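Local coordinates for protein superoxide dismutase (Clostridium difficile, PDB 3TJT) that probably converts superoxide into hydrogen peroxide and dioxygen, as an iron/manganese-family superoxide dismutase holding a ferric ion in this crystal, at residues K9-Y13 against F89-P94; C58-L64 against S154-K158; W135-K140 against N159-I163; I164-V168 against Y184-W188. One frame throughout, in Å; residues are numbered along the deposited sequence.

Contact 1: residues K9-Y13 against F89-P94; sequences KPLPY and FDIMTP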
loop_
_atom_site.group_PDB
_atom_site.type_symbol
_atom_site.label_atom_id
_atom_site.label_comp_id
_atom_site.label_asym_id
_atom_site.label_seq_id
_atom_site.Cartn_x
_atom_site.Cartn_y
_atom_site.Cartn_z
ATOM N N LYS A 9 7.742 -8.615 -19.897
ATOM C CA LYS A 9 8.850 -8.098 -20.692
ATOM C C LYS A 9 10.151 -8.263 -19.908
ATOM O O LYS A 9 10.242 -7.848 -18.750
ATOM C CB LYS A 9 8.619 -6.626 -21.031
ATOM C CG LYS A 9 9.762 -5.977 -21.808
ATOM C CD LYS A 9 9.348 -4.620 -22.346
ATOM C CE LYS A 9 10.455 -3.969 -23.167
ATOM N NZ LYS A 9 9.992 -2.673 -23.743
ATOM N N PRO A 10 11.165 -8.890 -20.525
ATOM C CA PRO A 10 12.439 -9.053 -19.815
ATOM C C PRO A 10 13.008 -7.700 -19.413
ATOM O O PRO A 10 12.870 -6.727 -20.151
ATOM C CB PRO A 10 13.341 -9.726 -20.861
ATOM C CG PRO A 10 12.376 -10.437 -21.775
ATOM C CD PRO A 10 11.189 -9.511 -21.863
ATOM N N LEU A 11 13.634 -7.635 -18.245
ATOM C CA LEU A 11 14.236 -6.388 -17.783
ATOM C C LEU A 11 15.192 -5.866 -18.858
ATOM O O LEU A 11 15.979 -6.633 -19.411
ATOM C CB LEU A 11 14.975 -6.604 -16.462
ATOM C CG LEU A 11 15.279 -5.336 -15.671
ATOM C CD1 LEU A 11 13.981 -4.693 -15.149
ATOM C CD2 LEU A 11 16.221 -5.648 -14.513
ATOM N N PRO A 12 15.102 -4.569 -19.178
ATOM C CA PRO A 12 15.866 -3.994 -20.300
ATOM C C PRO A 12 17.352 -3.722 -20.009
ATOM O O PRO A 12 18.020 -3.094 -20.833
ATOM C CB PRO A 12 15.151 -2.658 -20.572
ATOM C CG PRO A 12 13.816 -2.753 -19.848
ATOM C CD PRO A 12 14.087 -3.633 -18.661
ATOM N N TYR A 13 17.847 -4.160 -18.857
ATOM C CA TYR A 13 19.233 -3.926 -18.446
ATOM C C TYR A 13 19.534 -4.949 -17.359
ATOM O O TYR A 13 18.640 -5.673 -16.925
ATOM C CB TYR A 13 19.419 -2.494 -17.915
ATOM C CG TYR A 13 18.169 -1.974 -17.237
ATOM C CD1 TYR A 13 17.863 -2.345 -15.934
ATOM C CD2 TYR A 13 17.276 -1.150 -17.919
ATOM C CE1 TYR A 13 16.693 -1.899 -15.312
ATOM C CE2 TYR A 13 16.106 -0.702 -17.313
ATOM C CZ TYR A 13 15.821 -1.076 -16.008
ATOM O OH TYR A 13 14.654 -0.645 -15.398
ATOM N N PHE A 89 9.826 -0.200 -15.618
ATOM C CA PHE A 89 11.168 -0.696 -15.917
ATOM C C PHE A 89 11.694 -0.059 -17.208
ATOM O O PHE A 89 12.886 0.207 -17.319
ATOM C CB PHE A 89 11.205 -2.222 -15.946
ATOM C CG PHE A 89 10.825 -2.851 -14.623
ATOM C CD1 PHE A 89 11.414 -2.405 -13.441
ATOM C CD2 PHE A 89 9.884 -3.862 -14.557
ATOM C CE1 PHE A 89 11.064 -2.966 -12.213
ATOM C CE2 PHE A 89 9.535 -4.437 -13.331
ATOM C CZ PHE A 89 10.122 -3.983 -12.162
ATOM N N ASP A 90 10.795 0.237 -18.150
ATOM C CA ASP A 90 11.200 0.921 -19.389
ATOM C C ASP A 90 11.625 2.377 -19.182
ATOM O O ASP A 90 12.402 2.929 -19.973
ATOM C CB ASP A 90 10.077 0.858 -20.441
ATOM C CG ASP A 90 10.051 -0.452 -21.199
ATOM O OD1 ASP A 90 11.003 -1.252 -21.070
ATOM O OD2 ASP A 90 9.064 -0.686 -21.929
ATOM N N ILE A 91 11.128 3.008 -18.121
ATOM C CA ILE A 91 11.360 4.434 -17.925
ATOM C C ILE A 91 12.608 4.697 -17.066
ATOM O O ILE A 91 12.912 5.836 -16.712
ATOM C CB ILE A 91 10.109 5.152 -17.344
ATOM C CG1 ILE A 91 10.086 6.627 -17.753
ATOM C CG2 ILE A 91 10.041 5.016 -15.819
ATOM C CD1 ILE A 91 10.134 6.828 -19.267
ATOM N N MET A 92 13.327 3.628 -16.743
ATOM C CA MET A 92 14.597 3.760 -16.041
ATOM C C MET A 92 15.734 3.250 -16.922
ATOM O O MET A 92 15.515 2.438 -17.821
ATOM C CB MET A 92 14.567 2.989 -14.717
ATOM C CG MET A 92 13.480 3.506 -13.745
ATOM S SD MET A 92 13.596 2.722 -12.125
ATOM C CE MET A 92 13.000 1.082 -12.479
ATOM N N THR A 93 16.948 3.723 -16.652
ATOM C CA THR A 93 18.108 3.287 -17.430
ATOM C C THR A 93 19.407 3.574 -16.680
ATOM O O THR A 93 19.498 4.551 -15.938
ATOM C CB THR A 93 18.163 4.020 -18.803
ATOM O OG1 THR A 93 19.310 3.574 -19.550
ATOM C CG2 THR A 93 18.248 5.520 -18.598
ATOM N N PRO A 94 20.426 2.725 -16.885
ATOM C CA PRO A 94 21.762 3.018 -16.351
ATOM C C PRO A 94 22.504 4.075 -17.176
ATOM O O PRO A 94 23.518 4.601 -16.719
ATOM C CB PRO A 94 22.478 1.670 -16.456
ATOM C CG PRO A 94 21.821 0.994 -17.603
ATOM C CD PRO A 94 20.366 1.401 -17.531
#
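Helix 72-90 reaches its last turn at Phe89, and here the N-terminal loop 9-13 lies across it. The Phe89 ring receives Leu11: CD1 sits 4.1 Å from the ring centroid, 29° off the normal, an off-centre CH-pi contact, and approaches Phe89 CG to 3.7 Å. The carbonyl of Phe89, close to the end of the helix, takes the phenol of Tyr13, with OH donating to O at 2.7 Å in the plane of the tyrosine ring; the same O accepts only a weak bond from Met92 N at 3.5 Å. Asp90 turns its carboxylate to the all-trans side chain of Lys9, whose NZ lies 2.8 Å from OD2 in a salt bridge, with a weak second bond to OD1 at 3.2 Å. Pro12 CG packs 3.4 Å from Asp90 OD1. Helical geometry is lost at Ile91, and the chain then runs along the Tyr13 ring: CE2 is 3.2 Å from Met92 O, while CD2 is 4.0 Å from Pro94 CD. Thr93 points away and bonds through OG1 to Glu95 N. The contact ties the N-terminal loop to the end of helix 72-90, both in the alpha-hairpin part of the chain, with Phe89 meeting iron ligand His30 edge-to-face. Leu11 and Phe89 both rest on Met27 of helix 24-46, and Met92 touches Leu18 and Ile22 in the loop leading into that helix.

Contact 2: residues C58-L64 against S154-K158; sequences CELLQNL and SPVSK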
loop_
_atom_site.group_PDB
_atom_site.type_symbol
_atom_site.label_atom_id
_atom_site.label_comp_id
_atom_site.label_asym_id
_atom_site.label_seq_id
_atom_site.Cartn_x
_atom_site.Cartn_y
_atom_site.Cartn_z
ATOM N N CYS A 58 -3.450 -1.607 -22.824
ATOM C CA CYS A 58 -4.066 -0.290 -22.860
ATOM C C CYS A 58 -5.564 -0.379 -23.120
ATOM O O CYS A 58 -6.344 0.321 -22.477
ATOM C CB CYS A 58 -3.400 0.618 -23.894
ATOM S SG CYS A 58 -1.957 1.494 -23.231
ATOM N N GLU A 59 -5.958 -1.238 -24.053
ATOM C CA GLU A 59 -7.378 -1.415 -24.346
ATOM C C GLU A 59 -8.139 -1.943 -23.132
ATOM O O GLU A 59 -9.251 -1.495 -22.839
ATOM C CB GLU A 59 -7.575 -2.335 -25.554
ATOM C CG GLU A 59 -7.238 -1.635 -26.862
ATOM C CD GLU A 59 -7.221 -2.570 -28.060
ATOM O OE1 GLU A 59 -6.937 -3.773 -27.898
ATOM O OE2 GLU A 59 -7.481 -2.081 -29.179
ATOM N N LEU A 60 -7.544 -2.897 -22.430
ATOM C CA LEU A 60 -8.142 -3.377 -21.187
ATOM C C LEU A 60 -8.323 -2.225 -20.195
ATOM O O LEU A 60 -9.405 -2.046 -19.620
ATOM C CB LEU A 60 -7.302 -4.503 -20.577
ATOM C CG LEU A 60 -7.293 -5.842 -21.326
ATOM C CD1 LEU A 60 -6.276 -6.795 -20.711
ATOM C CD2 LEU A 60 -8.673 -6.497 -21.338
ATOM N N LEU A 61 -7.279 -1.428 -20.008
ATOM C CA LEU A 61 -7.342 -0.329 -19.053
ATOM C C LEU A 61 -8.307 0.780 -19.468
ATOM O O LEU A 61 -8.818 1.509 -18.624
ATOM C CB LEU A 61 -5.943 0.239 -18.801
ATOM C CG LEU A 61 -5.003 -0.761 -18.124
ATOM C CD1 LEU A 61 -3.629 -0.138 -17.948
ATOM C CD2 LEU A 61 -5.578 -1.197 -16.779
ATOM N N GLN A 62 -8.547 0.912 -20.773
ATOM C CA GLN A 62 -9.439 1.945 -21.286
ATOM C C GLN A 62 -10.903 1.520 -21.265
ATOM O O GLN A 62 -11.788 2.335 -21.534
ATOM C CB GLN A 62 -9.061 2.310 -22.733
ATOM C CG GLN A 62 -7.777 3.112 -22.854
ATOM C CD GLN A 62 -7.252 3.176 -24.286
ATOM O OE1 GLN A 62 -7.486 2.271 -25.102
ATOM N NE2 GLN A 62 -6.522 4.236 -24.589
ATOM N N ASN A 63 -11.155 0.247 -20.974
ATOM C CA ASN A 63 -12.513 -0.287 -21.044
ATOM C C ASN A 63 -12.943 -1.067 -19.804
ATOM O O ASN A 63 -13.786 -1.961 -19.884
ATOM C CB ASN A 63 -12.691 -1.134 -22.313
ATOM C CG ASN A 63 -12.580 -0.301 -23.583
ATOM O OD1 ASN A 63 -13.558 0.313 -24.023
ATOM N ND2 ASN A 63 -11.376 -0.247 -24.160
ATOM N N LEU A 64 -12.373 -0.705 -18.656
ATOM C CA LEU A 64 -12.641 -1.427 -17.419
ATOM C C LEU A 64 -14.134 -1.464 -17.089
ATOM O O LEU A 64 -14.640 -2.479 -16.617
ATOM C CB LEU A 64 -11.875 -0.791 -16.255
ATOM C CG LEU A 64 -10.354 -0.891 -16.386
ATOM C CD1 LEU A 64 -9.666 -0.096 -15.271
ATOM C CD2 LEU A 64 -9.903 -2.350 -16.379
ATOM N N SER A 154 -4.327 3.359 -13.244
ATOM C CA SER A 154 -3.460 3.972 -14.246
ATOM C C SER A 154 -4.095 5.207 -14.849
ATOM O O SER A 154 -5.305 5.228 -15.051
ATOM C CB SER A 154 -3.211 2.973 -15.378
ATOM O OG SER A 154 -2.633 3.615 -16.506
ATOM N N PRO A 155 -3.278 6.230 -15.163
ATOM C CA PRO A 155 -3.776 7.431 -15.850
ATOM C C PRO A 155 -4.424 7.093 -17.196
ATOM O O PRO A 155 -5.271 7.851 -17.668
ATOM C CB PRO A 155 -2.512 8.255 -16.107
ATOM C CG PRO A 155 -1.483 7.722 -15.174
ATOM C CD PRO A 155 -1.835 6.302 -14.868
ATOM N N VAL A 156 -4.007 5.987 -17.798
ATOM C CA VAL A 156 -4.538 5.545 -19.089
ATOM C C VAL A 156 -6.060 5.409 -19.027
ATOM O O VAL A 156 -6.769 5.684 -20.007
ATOM C CB VAL A 156 -3.890 4.212 -19.516
ATOM C CG1 VAL A 156 -4.649 3.567 -20.668
ATOM C CG2 VAL A 156 -2.414 4.441 -19.868
ATOM N N SER A 157 -6.556 5.013 -17.858
ATOM C CA SER A 157 -7.989 4.826 -17.650
ATOM C C SER A 157 -8.746 6.150 -17.599
ATOM O O SER A 157 -9.977 6.172 -17.655
ATOM C CB SER A 157 -8.237 4.022 -16.371
ATOM O OG SER A 157 -7.657 2.727 -16.477
ATOM N N LYS A 158 -8.012 7.248 -17.484
ATOM C CA LYS A 158 -8.610 8.577 -17.466
ATOM C C LYS A 158 -8.210 9.375 -18.706
ATOM O O LYS A 158 -8.257 10.602 -18.701
ATOM C CB LYS A 158 -8.214 9.323 -16.188
ATOM C CG LYS A 158 -8.845 8.723 -14.937
ATOM C CD LYS A 158 -8.416 9.441 -13.670
ATOM C CE LYS A 158 -9.373 9.117 -12.523
ATOM N NZ LYS A 158 -8.961 9.768 -11.250
HETATM O O HOH W 1 -6.188 6.093 -22.572
HETATM O O HOH W 2 -11.893 4.985 -19.368
#
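The end of helix 57-62 meets a single 3-10 turn, residues 155-157, and the backbones come closest at Gln62 and Ser157, whose CA atoms are 4.9 Å apart. An ST turn opens the second segment: Ser154 OG accepts from Val156 N at 3.0 Å, while Ser157 N bonds to Ser154 O at 3.1 Å. Ser157 OG then donates to the carbonyl oxygen of Leu61 at 2.7 Å, and Ser157 CA adds a CA-H...O contact to that oxygen at 3.6 Å. In this way the alpha-hairpin domain is fastened to the loop joining strands 144-150 and 161-167 of the C-terminal domain. Val156 is the main apolar bump; its CG1 lies 4.0 Å from Leu61 CB, 3.8 Å from Gln62 CG and 4.3 Å from Cys58 SG. Leu61 CD1 approaches Ser154 CB at 4.1 Å, and Leu64 CD1 comes to 3.7 Å from Ser157 OG. At the exposed margin, water 1 accepts from Gln62 NE2 at 2.8 Å and donates to Val156 O at 2.7 Å.

Contact 3: residues W135-K140 against N159-I163; sequences WLVATK and NLTPI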
loop_
_atom_site.group_PDB
_atom_site.type_symbol
_atom_site.label_atom_id
_atom_site.label_comp_id
_atom_site.label_asym_id
_atom_site.label_seq_id
_atom_site.Cartn_x
_atom_site.Cartn_y
_atom_site.Cartn_z
ATOM N N TRP A 135 2.814 10.299 -11.317
ATOM C CA TRP A 135 2.937 10.327 -12.774
ATOM C C TRP A 135 3.136 11.738 -13.320
ATOM O O TRP A 135 2.554 12.700 -12.812
ATOM C CB TRP A 135 1.659 9.775 -13.436
ATOM C CG TRP A 135 1.213 8.404 -12.991
ATOM C CD1 TRP A 135 0.282 8.115 -12.026
ATOM C CD2 TRP A 135 1.668 7.153 -13.501
ATOM N NE1 TRP A 135 0.126 6.751 -11.915
ATOM C CE2 TRP A 135 0.972 6.138 -12.804
ATOM C CE3 TRP A 135 2.597 6.786 -14.487
ATOM C CZ2 TRP A 135 1.181 4.790 -13.051
ATOM C CZ3 TRP A 135 2.799 5.441 -14.737
ATOM C CH2 TRP A 135 2.098 4.453 -14.017
ATOM N N LEU A 136 3.955 11.850 -14.366
ATOM C CA LEU A 136 3.892 13.007 -15.259
ATOM C C LEU A 136 3.047 12.541 -16.430
ATOM O O LEU A 136 3.368 11.538 -17.079
ATOM C CB LEU A 136 5.290 13.418 -15.740
ATOM C CG LEU A 136 5.343 14.481 -16.845
ATOM C CD1 LEU A 136 4.825 15.810 -16.319
ATOM C CD2 LEU A 136 6.762 14.624 -17.384
ATOM N N VAL A 137 1.947 13.242 -16.695
ATOM C CA VAL A 137 1.028 12.804 -17.733
ATOM C C VAL A 137 0.757 13.926 -18.732
ATOM O O VAL A 137 0.976 15.094 -18.432
ATOM C CB VAL A 137 -0.319 12.326 -17.153
ATOM C CG1 VAL A 137 -0.123 11.107 -16.240
ATOM C CG2 VAL A 137 -1.017 13.464 -16.416
ATOM N N ALA A 138 0.289 13.545 -19.914
ATOM C CA ALA A 138 -0.083 14.522 -20.935
ATOM C C ALA A 138 -1.505 14.274 -21.415
ATOM O O ALA A 138 -1.936 13.123 -21.561
ATOM C CB ALA A 138 0.873 14.449 -22.108
ATOM N N THR A 139 -2.236 15.354 -21.659
ATOM C CA THR A 139 -3.502 15.243 -22.367
ATOM C C THR A 139 -3.222 14.955 -23.840
ATOM O O THR A 139 -2.077 14.996 -24.288
ATOM C CB THR A 139 -4.313 16.539 -22.258
ATOM O OG1 THR A 139 -3.562 17.613 -22.834
ATOM C CG2 THR A 139 -4.609 16.861 -20.808
ATOM N N LYS A 140 -4.272 14.667 -24.599
ATOM C CA LYS A 140 -4.111 14.370 -26.015
ATOM C C LYS A 140 -3.430 15.509 -26.764
ATOM O O LYS A 140 -2.766 15.280 -27.771
ATOM C CB LYS A 140 -5.463 14.032 -26.654
ATOM C CG LYS A 140 -6.013 12.677 -26.234
ATOM C CD LYS A 140 -7.411 12.438 -26.798
ATOM C CE LYS A 140 -7.887 11.013 -26.525
ATOM N NZ LYS A 140 -7.844 10.661 -25.074
ATOM N N ASN A 159 -7.826 8.661 -19.759
ATOM C CA ASN A 159 -7.426 9.270 -21.029
ATOM C C ASN A 159 -6.237 10.208 -20.903
ATOM O O ASN A 159 -6.099 11.161 -21.673
ATOM C CB ASN A 159 -8.605 9.997 -21.680
ATOM C CG ASN A 159 -9.766 9.068 -21.963
ATOM O OD1 ASN A 159 -10.923 9.404 -21.708
ATOM N ND2 ASN A 159 -9.460 7.879 -22.471
ATOM N N LEU A 160 -5.384 9.939 -19.920
ATOM C CA LEU A 160 -4.139 10.680 -19.765
ATOM C C LEU A 160 -2.978 9.754 -20.119
ATOM O O LEU A 160 -3.008 8.566 -19.813
ATOM C CB LEU A 160 -4.000 11.208 -18.337
ATOM C CG LEU A 160 -5.038 12.257 -17.920
ATOM C CD1 LEU A 160 -5.048 12.476 -16.413
ATOM C CD2 LEU A 160 -4.804 13.571 -18.664
ATOM N N THR A 161 -1.961 10.294 -20.777
ATOM C CA THR A 161 -0.868 9.462 -21.272
ATOM C C THR A 161 0.345 9.614 -20.366
ATOM O O THR A 161 0.854 10.717 -20.199
ATOM C CB THR A 161 -0.482 9.874 -22.703
ATOM O OG1 THR A 161 -1.605 9.663 -23.569
ATOM C CG2 THR A 161 0.697 9.051 -23.202
ATOM N N PRO A 162 0.811 8.500 -19.774
ATOM C CA PRO A 162 1.960 8.567 -18.862
ATOM C C PRO A 162 3.242 8.881 -19.624
ATOM O O PRO A 162 3.512 8.265 -20.655
ATOM C CB PRO A 162 2.048 7.148 -18.280
ATOM C CG PRO A 162 0.792 6.463 -18.661
ATOM C CD PRO A 162 0.267 7.140 -19.890
ATOM N N ILE A 163 4.018 9.823 -19.101
ATOM C CA ILE A 163 5.283 10.234 -19.699
ATOM C C ILE A 163 6.445 9.682 -18.863
ATOM O O ILE A 163 7.316 8.990 -19.383
ATOM C CB ILE A 163 5.367 11.761 -19.802
ATOM C CG1 ILE A 163 4.163 12.297 -20.597
ATOM C CG2 ILE A 163 6.691 12.194 -20.462
ATOM C CD1 ILE A 163 3.999 11.656 -21.970
HETATM O O HOH W 3 -3.546 11.568 -23.557
HETATM O O HOH W 4 -6.637 13.880 -22.799
#
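Two antiparallel strands meet closely, and branched side chains, a proline and an alanine fill the hollows between them. On one face, Val137 stands against Pro162 in a non-hydrogen-bonded pair, their CA atoms 4.5 Å apart; Val137 CG1 reaches Pro162 CA at 4.2 Å. Leu160 fills the space beside Val137 and Thr139, its CB 4.0 Å from Val137 CB and its CD2 3.9 Å from Thr139 CG2. The Trp135 ring lies alongside the proline, CE3 coming to 3.8 Å from Pro162 CB, while its NE1 bonds to Thr149 on the next strand. Ala138 and Thr161 form the hydrogen-bonded pair, Ala138 N donating to Thr161 O and Thr161 N to Ala138 O, both at 2.9 Å. This joins strand 132-138, the middle of the three-stranded antiparallel sheet of the C-terminal domain, to strand 161-167 at its margin within the chain. The small Ala138 leaves room for Ile163, whose CD1 approaches Ala138 CB at 4.2 Å; Ile163 CG2 meets Leu136 CD2 at 3.9 Å. Ile163 N donates to Leu136 O at 2.7 Å just where the chain turns a corner, and Tyr201 of helix 194-202 packs on both Ala138 and Ile163. Toward the Asn159 end waters join in: water 3 bridges Ala138 O, Asn159 O and Thr161 OG1, and water 4 links Lys140 N to Asn159 O.

Contact 4: residues I164-V168 against Y184-W188; sequences IGLDV and YIDNW. With FE (Fe (III) ion), chain B.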
loop_
_atom_site.group_PDB
_atom_site.type_symbol
_atom_site.label_atom_id
_atom_site.label_comp_id
_atom_site.label_asym_id
_atom_site.label_seq_id
_atom_site.Cartn_x
_atom_site.Cartn_y
_atom_site.Cartn_z
ATOM N N ILE A 164 6.460 10.002 -17.570
ATOM C CA ILE A 164 7.247 9.212 -16.614
ATOM C C ILE A 164 6.345 8.823 -15.435
ATOM O O ILE A 164 5.277 9.402 -15.238
ATOM C CB ILE A 164 8.516 9.947 -16.094
ATOM C CG1 ILE A 164 8.161 11.042 -15.084
ATOM C CG2 ILE A 164 9.370 10.480 -17.267
ATOM C CD1 ILE A 164 9.378 11.690 -14.408
ATOM N N GLY A 165 6.765 7.838 -14.656
ATOM C CA GLY A 165 5.978 7.427 -13.504
ATOM C C GLY A 165 6.866 6.732 -12.495
ATOM O O GLY A 165 7.821 6.067 -12.889
ATOM N N LEU A 166 6.544 6.890 -11.211
ATOM C CA LEU A 166 7.341 6.328 -10.115
ATOM C C LEU A 166 6.469 5.475 -9.203
ATOM O O LEU A 166 5.446 5.935 -8.679
ATOM C CB LEU A 166 7.990 7.453 -9.301
ATOM C CG LEU A 166 8.770 7.046 -8.036
ATOM C CD1 LEU A 166 9.889 6.056 -8.365
ATOM C CD2 LEU A 166 9.308 8.292 -7.330
ATOM N N ASP A 167 6.889 4.231 -9.025
ATOM C CA ASP A 167 6.241 3.273 -8.133
ATOM C C ASP A 167 6.587 3.627 -6.690
ATOM O O ASP A 167 7.756 3.610 -6.312
ATOM C CB ASP A 167 6.757 1.873 -8.485
ATOM C CG ASP A 167 6.017 0.758 -7.777
ATOM O OD1 ASP A 167 5.173 1.034 -6.892
ATOM O OD2 ASP A 167 6.270 -0.423 -8.115
ATOM N N VAL A 168 5.584 3.960 -5.876
ATOM C CA VAL A 168 5.849 4.203 -4.454
ATOM C C VAL A 168 5.161 3.204 -3.524
ATOM O O VAL A 168 4.977 3.482 -2.338
ATOM C CB VAL A 168 5.571 5.672 -3.997
ATOM C CG1 VAL A 168 6.567 6.635 -4.642
ATOM C CG2 VAL A 168 4.135 6.091 -4.305
ATOM N N TYR A 184 14.452 7.632 -1.530
ATOM C CA TYR A 184 14.181 6.832 -2.718
ATOM C C TYR A 184 13.758 7.729 -3.877
ATOM O O TYR A 184 14.258 7.596 -4.997
ATOM C CB TYR A 184 13.075 5.827 -2.404
ATOM C CG TYR A 184 12.420 5.142 -3.592
ATOM C CD1 TYR A 184 13.142 4.306 -4.439
ATOM C CD2 TYR A 184 11.056 5.294 -3.826
ATOM C CE1 TYR A 184 12.516 3.647 -5.512
ATOM C CE2 TYR A 184 10.428 4.657 -4.876
ATOM C CZ TYR A 184 11.155 3.835 -5.718
ATOM O OH TYR A 184 10.502 3.201 -6.747
ATOM N N ILE A 185 12.836 8.643 -3.602
ATOM C CA ILE A 185 12.327 9.537 -4.642
ATOM C C ILE A 185 13.450 10.396 -5.215
ATOM O O ILE A 185 13.621 10.493 -6.432
ATOM C CB ILE A 185 11.197 10.435 -4.104
ATOM C CG1 ILE A 185 9.998 9.566 -3.702
ATOM C CG2 ILE A 185 10.803 11.476 -5.147
ATOM C CD1 ILE A 185 9.005 10.267 -2.774
ATOM N N ASP A 186 14.231 11.005 -4.337
ATOM C CA ASP A 186 15.328 11.851 -4.794
ATOM C C ASP A 186 16.348 11.065 -5.625
ATOM O O ASP A 186 16.782 11.525 -6.683
ATOM C CB ASP A 186 16.020 12.529 -3.614
ATOM C CG ASP A 186 16.915 13.673 -4.054
ATOM O OD1 ASP A 186 16.433 14.577 -4.780
ATOM O OD2 ASP A 186 18.100 13.667 -3.678
ATOM N N ASN A 187 16.712 9.876 -5.163
ATOM C CA ASN A 187 17.686 9.060 -5.882
ATOM C C ASN A 187 17.182 8.570 -7.230
ATOM O O ASN A 187 17.964 8.366 -8.154
ATOM C CB ASN A 187 18.138 7.879 -5.030
ATOM C CG ASN A 187 19.334 8.218 -4.172
ATOM O OD1 ASN A 187 19.993 9.235 -4.392
ATOM N ND2 ASN A 187 19.622 7.377 -3.192
ATOM N N TRP A 188 15.870 8.385 -7.340
ATOM C CA TRP A 188 15.296 7.828 -8.555
ATOM C C TRP A 188 15.539 8.721 -9.775
ATOM O O TRP A 188 15.639 8.231 -10.901
ATOM C CB TRP A 188 13.802 7.580 -8.352
ATOM C CG TRP A 188 13.091 7.036 -9.544
ATOM C CD1 TRP A 188 13.153 5.767 -10.031
ATOM C CD2 TRP A 188 12.167 7.746 -10.383
ATOM N NE1 TRP A 188 12.331 5.641 -11.128
ATOM C CE2 TRP A 188 11.720 6.844 -11.365
ATOM C CE3 TRP A 188 11.676 9.054 -10.391
ATOM C CZ2 TRP A 188 10.800 7.204 -12.347
ATOM C CZ3 TRP A 188 10.764 9.414 -11.374
ATOM C CH2 TRP A 188 10.340 8.493 -12.340
HETATM FE FE FE B . 5.791 -2.268 -7.931
HETATM O O HOH W 5 3.742 -1.456 -7.584
#
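Apolar packing dominates this buried contact, and Leu166 is its centre. Its CD1 sits over the face of Trp188, 3.4 Å from the centroid of the five-membered ring and only 6° off the normal, a well-centred CH-pi contact. The same methyl lies 3.7 Å from Tyr184 CZ, so it is held between the two aromatic side chains, while Leu166 CD2 meets Ile185 CG1 at 3.9 Å. Further along, Ile164 CD1 touches Trp188 CH2 at 3.9 Å, and Val168 CG1 approaches the edge of Tyr184 at CE2, 4.3 Å away. Strand 165-167 and helix 184-188 run at 140° to each other with their axes 10.3 Å apart, so helix 181-188 packs against the edge strand of the C-terminal sheet where that strand delivers a metal ligand. The one direct hydrogen bond between the segments runs from Tyr184 OH to Asp167 O, 2.8 Å, anchoring the backbone of the ligand residue. Metal coordination comes from the carboxylate: Asp167 OD2 binds the ferric ion at 1.9 Å, water 5 binds it at 2.2 Å, and His30, His85 and His171 complete the site. Asp167 OD1 accepts from the backbone N of Trp169.

How the contacts relate
From the N terminus, contact 1 closes first, bringing the loop before helix 24-46 back to the end of helix 72-90 and so closing a long loop within the alpha-hairpin region. Contact 2 opens inside that span, at helix 57-62, and crosses contact 1; its partner loop lies far ahead, beyond strand 144-150, so it links the two domains. Contact 3 crosses contact 2 in turn, pairing strands 132-138 and 161-167, and Val156 packs on Pro162 where the two meet. Contact 4 follows in series, continuing along strand 161-167 to helix 181-188. Ile91 and Met92 of contact 1 pack against Ile164 and Trp188 of contact 4, giving a second join between the domains.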